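Local coordinates for protein alpha-L-rhamnosidase (Aspergillus terreus, PDB 6GSZ) that probably hydrolyses terminal non-reducing alpha-L-rhamnose residues from alpha-L-rhamnosides, as a calcium-containing glycoside hydrolase, at residues K327-R341 against W389-V403. Numbering follows the deposited sequence.
With CA (calcium ion), chain B.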
# COMPACT_ATOMS: atom_id res chain seq x y z
N LYS A 327 -35.84 -4.80 5.10
CA LYS A 327 -35.03 -3.80 4.39
C LYS A 327 -34.39 -4.44 3.15
O LYS A 327 -34.10 -5.65 3.12
CB LYS A 327 -33.96 -3.20 5.31
CG LYS A 327 -34.43 -2.57 6.61
CD LYS A 327 -35.49 -1.50 6.45
CE LYS A 327 -36.18 -1.15 7.76
NZ LYS A 327 -37.18 -0.07 7.58
N THR A 328 -34.10 -3.63 2.13
CA THR A 328 -33.45 -4.10 0.92
C THR A 328 -31.94 -4.04 1.10
O THR A 328 -31.42 -2.97 1.43
CB THR A 328 -33.85 -3.26 -0.29
OG1 THR A 328 -35.27 -3.40 -0.45
CG2 THR A 328 -33.15 -3.66 -1.56
N VAL A 329 -31.26 -5.17 0.87
CA VAL A 329 -29.80 -5.28 1.06
C VAL A 329 -29.14 -5.85 -0.19
O VAL A 329 -29.54 -6.89 -0.74
CB VAL A 329 -29.45 -6.12 2.30
CG1 VAL A 329 -27.95 -6.09 2.57
CG2 VAL A 329 -30.21 -5.67 3.54
N LEU A 330 -28.10 -5.14 -0.64
CA LEU A 330 -27.18 -5.60 -1.66
C LEU A 330 -26.06 -6.41 -1.00
O LEU A 330 -25.56 -6.04 0.06
CB LEU A 330 -26.56 -4.38 -2.35
CG LEU A 330 -27.51 -3.31 -2.87
CD1 LEU A 330 -26.72 -2.25 -3.63
CD2 LEU A 330 -28.60 -3.91 -3.75
N ASP A 331 -25.68 -7.49 -1.68
CA ASP A 331 -24.53 -8.32 -1.33
C ASP A 331 -23.61 -8.34 -2.56
O ASP A 331 -23.99 -8.85 -3.62
CB ASP A 331 -25.00 -9.71 -0.87
CG ASP A 331 -23.87 -10.68 -0.54
OD1 ASP A 331 -22.71 -10.21 -0.52
OD2 ASP A 331 -24.16 -11.88 -0.27
N PHE A 332 -22.39 -7.82 -2.39
CA PHE A 332 -21.38 -7.85 -3.47
C PHE A 332 -20.49 -9.10 -3.43
O PHE A 332 -19.63 -9.25 -4.32
CB PHE A 332 -20.57 -6.56 -3.43
CG PHE A 332 -21.42 -5.45 -3.98
CD1 PHE A 332 -21.57 -5.29 -5.34
CD2 PHE A 332 -22.14 -4.65 -3.12
CE1 PHE A 332 -22.41 -4.29 -5.83
CE2 PHE A 332 -22.99 -3.66 -3.59
CZ PHE A 332 -23.11 -3.48 -4.95
N GLY A 333 -20.66 -9.97 -2.43
CA GLY A 333 -19.93 -11.25 -2.37
C GLY A 333 -18.49 -11.15 -1.91
O GLY A 333 -17.80 -12.17 -1.74
N GLN A 334 -18.03 -9.94 -1.66
CA GLN A 334 -16.64 -9.62 -1.34
C GLN A 334 -16.68 -8.37 -0.47
O GLN A 334 -17.40 -7.44 -0.83
CB GLN A 334 -15.83 -9.37 -2.61
CG GLN A 334 -14.42 -8.85 -2.33
CD GLN A 334 -13.52 -9.84 -1.61
OE1 GLN A 334 -13.41 -11.01 -2.03
NE2 GLN A 334 -12.87 -9.36 -0.54
N ASN A 335 -15.90 -8.36 0.60
CA ASN A 335 -15.68 -7.18 1.41
C ASN A 335 -14.62 -6.35 0.68
O ASN A 335 -13.44 -6.74 0.65
CB ASN A 335 -15.24 -7.57 2.82
CG ASN A 335 -15.17 -6.42 3.79
OD1 ASN A 335 -15.83 -5.39 3.57
ND2 ASN A 335 -14.46 -6.58 4.89
N LEU A 336 -15.05 -5.26 0.05
CA LEU A 336 -14.25 -4.46 -0.82
C LEU A 336 -14.18 -3.03 -0.31
O LEU A 336 -14.87 -2.64 0.62
CB LEU A 336 -14.74 -4.56 -2.26
CG LEU A 336 -16.22 -4.25 -2.52
CD1 LEU A 336 -16.40 -2.79 -2.67
CD2 LEU A 336 -16.70 -4.96 -3.77
N VAL A 337 -13.32 -2.26 -0.96
CA VAL A 337 -13.05 -0.87 -0.60
C VAL A 337 -13.19 -0.00 -1.84
O VAL A 337 -12.59 -0.28 -2.86
CB VAL A 337 -11.67 -0.70 0.06
CG1 VAL A 337 -11.40 0.76 0.37
CG2 VAL A 337 -11.61 -1.51 1.34
N GLY A 338 -14.06 1.01 -1.72
CA GLY A 338 -14.38 1.94 -2.78
C GLY A 338 -15.78 2.51 -2.56
O GLY A 338 -16.03 3.07 -1.53
N TRP A 339 -16.65 2.33 -3.55
CA TRP A 339 -17.96 2.98 -3.49
C TRP A 339 -18.86 2.35 -4.56
O TRP A 339 -18.44 1.48 -5.30
CB TRP A 339 -17.84 4.48 -3.67
CG TRP A 339 -17.09 4.95 -4.86
CD1 TRP A 339 -17.44 4.89 -6.18
CD2 TRP A 339 -15.79 5.57 -4.83
NE1 TRP A 339 -16.48 5.45 -6.97
CE2 TRP A 339 -15.46 5.87 -6.17
CE3 TRP A 339 -14.90 5.90 -3.81
CZ2 TRP A 339 -14.31 6.57 -6.49
CZ3 TRP A 339 -13.75 6.58 -4.14
CH2 TRP A 339 -13.48 6.91 -5.46
N LEU A 340 -20.10 2.83 -4.62
CA LEU A 340 -21.05 2.38 -5.65
C LEU A 340 -21.07 3.30 -6.87
O LEU A 340 -20.76 4.47 -6.77
CB LEU A 340 -22.47 2.36 -5.07
CG LEU A 340 -22.68 1.43 -3.89
CD1 LEU A 340 -24.10 1.57 -3.38
CD2 LEU A 340 -22.35 -0.01 -4.27
N ARG A 341 -21.44 2.72 -8.00
CA ARG A 341 -21.86 3.45 -9.20
C ARG A 341 -23.30 3.04 -9.48
O ARG A 341 -23.62 1.84 -9.51
CB ARG A 341 -21.00 3.09 -10.42
CG ARG A 341 -21.44 3.80 -11.70
CD ARG A 341 -20.70 3.36 -12.95
NE ARG A 341 -21.14 2.05 -13.39
CZ ARG A 341 -20.46 1.24 -14.22
NH1 ARG A 341 -20.98 0.07 -14.58
NH2 ARG A 341 -19.28 1.60 -14.69
N TRP A 389 -24.21 8.13 -11.17
CA TRP A 389 -23.52 8.78 -10.05
C TRP A 389 -22.55 7.81 -9.41
O TRP A 389 -22.83 6.63 -9.22
CB TRP A 389 -24.55 9.31 -9.05
CG TRP A 389 -23.99 9.84 -7.75
CD1 TRP A 389 -23.55 11.10 -7.50
CD2 TRP A 389 -23.82 9.11 -6.53
NE1 TRP A 389 -23.14 11.22 -6.20
CE2 TRP A 389 -23.27 10.00 -5.59
CE3 TRP A 389 -24.00 7.77 -6.16
CZ2 TRP A 389 -22.99 9.61 -4.28
CZ3 TRP A 389 -23.72 7.38 -4.87
CH2 TRP A 389 -23.22 8.29 -3.94
N GLU A 390 -21.45 8.43 -8.97
CA GLU A 390 -20.52 7.87 -8.01
C GLU A 390 -20.15 9.02 -7.07
O GLU A 390 -20.09 10.18 -7.53
CB GLU A 390 -19.21 7.37 -8.64
CG GLU A 390 -19.37 6.16 -9.52
CD GLU A 390 -18.10 5.69 -10.25
OE1 GLU A 390 -16.95 5.91 -9.76
OE2 GLU A 390 -18.29 5.07 -11.30
N PRO A 391 -19.88 8.75 -5.78
CA PRO A 391 -19.41 9.81 -4.90
C PRO A 391 -18.02 10.28 -5.34
O PRO A 391 -17.28 9.53 -6.02
CB PRO A 391 -19.41 9.19 -3.51
CG PRO A 391 -19.22 7.69 -3.81
CD PRO A 391 -19.92 7.43 -5.13
N SER A 392 -17.63 11.45 -4.84
CA SER A 392 -16.39 12.10 -5.26
C SER A 392 -15.31 12.11 -4.19
O SER A 392 -14.12 11.90 -4.52
CB SER A 392 -16.67 13.54 -5.67
OG SER A 392 -17.42 13.58 -6.87
N PHE A 393 -15.65 12.32 -2.93
CA PHE A 393 -14.61 12.57 -1.90
C PHE A 393 -14.81 11.72 -0.65
O PHE A 393 -14.40 12.12 0.47
CB PHE A 393 -14.55 14.06 -1.55
CG PHE A 393 -14.39 14.95 -2.76
CD1 PHE A 393 -13.27 14.86 -3.57
CD2 PHE A 393 -15.40 15.85 -3.12
CE1 PHE A 393 -13.14 15.68 -4.69
CE2 PHE A 393 -15.27 16.65 -4.25
CZ PHE A 393 -14.13 16.58 -5.02
N THR A 394 -15.39 10.54 -0.83
CA THR A 394 -15.54 9.60 0.28
C THR A 394 -15.06 8.23 -0.19
O THR A 394 -14.90 7.99 -1.38
CB THR A 394 -17.00 9.54 0.77
OG1 THR A 394 -17.09 8.77 1.97
CG2 THR A 394 -17.92 8.90 -0.24
N TYR A 395 -14.95 7.28 0.76
CA TYR A 395 -14.83 5.89 0.37
C TYR A 395 -15.33 5.04 1.52
O TYR A 395 -15.37 5.52 2.65
CB TYR A 395 -13.39 5.51 -0.06
CG TYR A 395 -12.33 5.40 1.02
CD1 TYR A 395 -11.62 6.45 1.56
CD2 TYR A 395 -11.95 4.13 1.42
CE1 TYR A 395 -10.55 6.26 2.42
CE2 TYR A 395 -10.91 3.92 2.32
CZ TYR A 395 -10.18 4.98 2.80
OH TYR A 395 -9.09 4.79 3.61
N HIS A 396 -15.66 3.78 1.22
CA HIS A 396 -16.23 2.89 2.22
C HIS A 396 -15.58 1.50 2.11
O HIS A 396 -15.15 1.11 1.04
CB HIS A 396 -17.74 2.76 2.04
CG HIS A 396 -18.47 4.01 1.69
ND1 HIS A 396 -18.50 5.12 2.50
CD2 HIS A 396 -19.16 4.29 0.58
CE1 HIS A 396 -19.28 6.03 1.90
NE2 HIS A 396 -19.71 5.54 0.74
N GLY A 397 -15.63 0.78 3.21
CA GLY A 397 -15.21 -0.62 3.25
C GLY A 397 -16.45 -1.46 3.54
O GLY A 397 -17.07 -1.27 4.56
N PHE A 398 -16.84 -2.35 2.61
CA PHE A 398 -18.15 -2.99 2.71
C PHE A 398 -18.28 -4.22 1.81
O PHE A 398 -17.64 -4.30 0.77
CB PHE A 398 -19.23 -1.98 2.33
CG PHE A 398 -19.24 -1.55 0.88
CD1 PHE A 398 -18.35 -0.60 0.42
CD2 PHE A 398 -20.13 -2.07 -0.05
CE1 PHE A 398 -18.31 -0.21 -0.90
CE2 PHE A 398 -20.12 -1.66 -1.38
CZ PHE A 398 -19.22 -0.71 -1.81
N ARG A 399 -19.20 -5.12 2.22
CA ARG A 399 -19.73 -6.17 1.36
C ARG A 399 -21.25 -5.96 1.11
O ARG A 399 -21.75 -6.34 0.06
CB ARG A 399 -19.48 -7.54 2.01
CG ARG A 399 -20.18 -8.69 1.30
CD ARG A 399 -19.72 -10.05 1.76
NE ARG A 399 -20.59 -11.04 1.15
CZ ARG A 399 -20.37 -12.36 1.17
NH1 ARG A 399 -19.29 -12.82 1.79
NH2 ARG A 399 -21.23 -13.18 0.55
N TYR A 400 -21.93 -5.38 2.11
CA TYR A 400 -23.38 -5.20 2.09
C TYR A 400 -23.75 -3.72 2.05
O TYR A 400 -23.08 -2.88 2.62
CB TYR A 400 -23.98 -5.86 3.34
CG TYR A 400 -23.64 -7.33 3.47
CD1 TYR A 400 -24.38 -8.28 2.79
CD2 TYR A 400 -22.58 -7.76 4.26
CE1 TYR A 400 -24.07 -9.63 2.89
CE2 TYR A 400 -22.26 -9.11 4.36
CZ TYR A 400 -23.00 -10.04 3.66
OH TYR A 400 -22.76 -11.38 3.76
N VAL A 401 -24.90 -3.45 1.43
CA VAL A 401 -25.44 -2.10 1.40
C VAL A 401 -26.95 -2.19 1.64
O VAL A 401 -27.65 -2.81 0.85
CB VAL A 401 -25.15 -1.39 0.08
CG1 VAL A 401 -25.58 0.07 0.20
CG2 VAL A 401 -23.70 -1.51 -0.29
N GLN A 402 -27.43 -1.52 2.69
CA GLN A 402 -28.87 -1.33 2.86
C GLN A 402 -29.28 -0.12 2.01
O GLN A 402 -28.66 0.95 2.12
CB GLN A 402 -29.26 -1.09 4.31
CG GLN A 402 -30.77 -0.98 4.47
CD GLN A 402 -31.21 -0.78 5.90
OE1 GLN A 402 -30.78 -1.48 6.82
NE2 GLN A 402 -32.09 0.20 6.08
N VAL A 403 -30.33 -0.31 1.20
CA VAL A 403 -30.76 0.72 0.26
C VAL A 403 -32.18 1.12 0.60
O VAL A 403 -33.05 0.23 0.63
CB VAL A 403 -30.69 0.21 -1.19
CG1 VAL A 403 -31.13 1.29 -2.15
CG2 VAL A 403 -29.31 -0.30 -1.55
CA CA B . -16.61 12.52 -8.90
O HOH W 1 -34.61 -0.85 2.50
O HOH W 2 -24.23 -12.93 2.39
O HOH W 3 -18.02 10.88 -9.48
O HOH W 4 -17.86 13.74 -9.90
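Phe398 packs against Leu336, Leu340 and Phe332 in the tight part of this contact, where two antiparallel strand pairs, 328-332 with 400-403 and 335-337 with 396-398, meet where both chains turn a corner, within the concanavalin-like domain. Leu336 CD1 lies over one face of the Phe398 ring, 4.0 Å from its centroid, in a CH-pi contact. Phe332 CD2 comes to the ring edge, while Leu340 CD2 approaches Phe398 CE2 at 4.0 Å. With chi1 at 67°, Phe398 holds its CG between the backbone N and carbonyl carbon, and the ring reaches in among these side chains. Val401 and Val403 extend the apolar face along Leu330. Arg399 and Tyr400 form a classic beta bulge opposite Thr357.

The solvent-facing side of the corner is polar: there Arg399 meets Asp331, beside Tyr400. Arg399, fully extended, directs NE to Asp331 OD1 in a salt bridge (2.8 Å, with an N-H...O angle of 167°), on the syn side of the carboxylate; its NH2 to OD2 bond is weak. Gly333 N reaches the same OD1 from the opposite face of the carboxylate, closing an Asx turn, and a water links Asp331 OD2 with Tyr400 OH.

Toward the calcium site, Trp339 CB rests on Pro391 CG (3.5 Å), and the indole NE1 donates to Glu390 OE1 (2.9 Å) from above the carboxylate plane; Glu390 OE2 forms a salt bridge with Arg311. Ser392 OG and Glu158 bind the calcium ion. Two donors on Asp331 OD1, from opposite faces of the carboxylate, with the weak NH2 bond and the water on OD2, probably restrict its rotation, and its charge is probably well stabilised by Arg399.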